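Local coordinates for L-glyceraldehyde 3-phosphate reductase (PDB 6HG6), which is an NADPH-binding aldo-keto reductase with a TIM-barrel fold that probably reduces aldehydes such as furfural to the corresponding alcohols, at residues 21-26 with 91-96. Residues are numbered along the deposited sequence; the frame is centred on the assembly and turned at random.
Sequences SGLKLP and ELLIST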
loop_
_atom_site.group_PDB
_atom_site.type_symbol
_atom_site.label_atom_id
_atom_site.label_comp_id
_atom_site.label_asym_id
_atom_site.label_seq_id
_atom_site.Cartn_x
_atom_site.Cartn_y
_atom_site.Cartn_z
ATOM N N SER A 21 -8.381 1.650 -15.106
ATOM C CA SER A 21 -8.205 3.116 -14.956
ATOM C C SER A 21 -6.951 3.664 -15.641
ATOM O O SER A 21 -5.901 2.960 -15.729
ATOM C CB SER A 21 -8.203 3.434 -13.489
ATOM O OG SER A 21 -7.914 4.794 -13.274
ATOM N N GLY A 22 -7.004 4.950 -15.993
ATOM C CA GLY A 22 -5.839 5.693 -16.484
ATOM C C GLY A 22 -4.937 6.113 -15.331
ATOM O O GLY A 22 -3.859 6.630 -15.595
ATOM N N LEU A 23 -5.369 5.898 -14.086
ATOM C CA LEU A 23 -4.540 6.206 -12.907
ATOM C C LEU A 23 -3.440 5.140 -12.840
ATOM O O LEU A 23 -3.768 3.956 -12.701
ATOM C CB LEU A 23 -5.407 6.201 -11.663
ATOM C CG LEU A 23 -4.637 6.649 -10.423
ATOM C CD1 LEU A 23 -4.286 8.130 -10.590
ATOM C CD2 LEU A 23 -5.383 6.399 -9.121
ATOM N N LYS A 24 -2.189 5.559 -12.856
ATOM C CA LYS A 24 -1.075 4.604 -12.768
ATOM C C LYS A 24 -0.369 4.745 -11.439
ATOM O O LYS A 24 -0.171 5.882 -10.945
ATOM C CB LYS A 24 -0.108 4.816 -13.919
ATOM C CG LYS A 24 -0.713 4.615 -15.292
ATOM C CD LYS A 24 0.405 4.644 -16.315
ATOM C CE LYS A 24 -0.121 4.465 -17.706
ATOM N NZ LYS A 24 0.973 4.342 -18.689
ATOM N N LEU A 25 -0.056 3.596 -10.845
ATOM C CA LEU A 25 0.756 3.564 -9.626
ATOM C C LEU A 25 2.171 3.170 -10.057
ATOM O O LEU A 25 2.364 2.397 -10.998
ATOM C CB LEU A 25 0.238 2.511 -8.642
ATOM C CG LEU A 25 -1.202 2.628 -8.182
ATOM C CD1 LEU A 25 -1.492 1.620 -7.078
ATOM C CD2 LEU A 25 -1.501 4.030 -7.707
ATOM N N PRO A 26 3.204 3.624 -9.327
ATOM C CA PRO A 26 4.546 3.070 -9.498
ATOM C C PRO A 26 4.438 1.596 -9.064
ATOM O O PRO A 26 3.664 1.294 -8.154
ATOM C CB PRO A 26 5.392 3.813 -8.453
ATOM C CG PRO A 26 4.370 4.160 -7.355
ATOM C CD PRO A 26 3.120 4.499 -8.147
ATOM N N GLU A 91 2.485 15.724 -8.907
ATOM C CA GLU A 91 3.219 14.528 -9.334
ATOM C C GLU A 91 3.046 13.420 -8.305
ATOM O O GLU A 91 3.665 12.355 -8.527
ATOM C CB GLU A 91 4.681 14.888 -9.517
ATOM C CG GLU A 91 4.942 15.643 -10.791
ATOM C CD GLU A 91 6.363 16.151 -10.885
ATOM O OE1 GLU A 91 7.273 15.326 -11.001
ATOM O OE2 GLU A 91 6.529 17.384 -10.787
ATOM N N LEU A 92 2.312 13.641 -7.218
ATOM C CA LEU A 92 2.216 12.616 -6.155
ATOM C C LEU A 92 0.811 12.067 -6.071
ATOM O O LEU A 92 -0.127 12.800 -6.290
ATOM C CB LEU A 92 2.606 13.210 -4.805
ATOM C CG LEU A 92 4.022 13.742 -4.707
ATOM C CD1 LEU A 92 4.257 14.372 -3.351
ATOM C CD2 LEU A 92 5.042 12.660 -4.988
ATOM N N LEU A 93 0.688 10.805 -5.724
ATOM C CA LEU A 93 -0.601 10.239 -5.306
ATOM C C LEU A 93 -0.504 10.019 -3.809
ATOM O O LEU A 93 0.411 9.281 -3.322
ATOM C CB LEU A 93 -0.954 8.904 -5.947
ATOM C CG LEU A 93 -1.145 8.902 -7.431
ATOM C CD1 LEU A 93 -1.552 7.495 -7.871
ATOM C CD2 LEU A 93 -2.125 9.967 -7.872
ATOM N N ILE A 94 -1.372 10.694 -3.085
ATOM C CA ILE A 94 -1.426 10.604 -1.624
ATOM C C ILE A 94 -2.738 9.947 -1.246
ATOM O O ILE A 94 -3.806 10.365 -1.723
ATOM C CB ILE A 94 -1.275 11.996 -1.013
ATOM C CG1 ILE A 94 0.017 12.668 -1.485
ATOM C CG2 ILE A 94 -1.376 11.867 0.497
ATOM C CD1 ILE A 94 0.062 14.155 -1.221
ATOM N N SER A 95 -2.670 8.928 -0.424
ATOM C CA SER A 95 -3.894 8.269 0.058
ATOM C C SER A 95 -4.064 8.517 1.560
ATOM O O SER A 95 -3.077 8.752 2.289
ATOM C CB SER A 95 -3.860 6.800 -0.191
ATOM O OG SER A 95 -2.759 6.237 0.536
ATOM N N THR A 96 -5.290 8.364 2.018
ATOM C CA THR A 96 -5.519 8.120 3.456
ATOM C C THR A 96 -6.741 7.199 3.564
ATOM O O THR A 96 -7.311 6.795 2.521
ATOM C CB THR A 96 -5.615 9.399 4.288
ATOM O OG1 THR A 96 -5.465 8.939 5.641
ATOM C CG2 THR A 96 -6.914 10.139 4.063
#
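L23, K24 and L25 all touch one side chain, that of L93, and show how the bottom of a barrel can be closed by a short N-terminal hairpin, which at this point meets the barrel mainly through leucine methyls. At S21 an ST turn forms: OG accepts from the N of L23 at 2.9 Å with a nearly straight N-H (167°), bending the chain just before the leucine. L23 then reaches for L93 tip to tip. Its CG is anti to the backbone N (chi1 -174°), which brings its branched end nearer to L93, and its CD1 lies 3.9 Å from both CD1 and CD2 of L93. K24 contributes through its backbone: its carbonyl O sits 3.7 Å from CD1 of L93, while its long side chain leads away from the contact. L25 crosses L93 at about a right angle, and its CD2 comes within 3.5 Å of L93 CD1, closer than methyl groups usually approach. L93 CD1 thus meets both leucines and the carbonyl between them, whereas L93 CD2 adds only to the contact with L23. The backbones stay well apart, 8.1 Å between the CA atoms of L25 and L93. The two strands are not neighbours in one sheet; what links them is the side chain of L93, meeting two leucine side chains and a backbone carbonyl. Strand 24-26 instead pairs antiparallel with 15-17, and L23 and L25 also touch V190 and I191 of strand 189-195. L93 begins strand 93-98 of the eight-stranded parallel barrel, between strands 59-61 and 132-137, and the hairpin lies across the barrel end where these strands start.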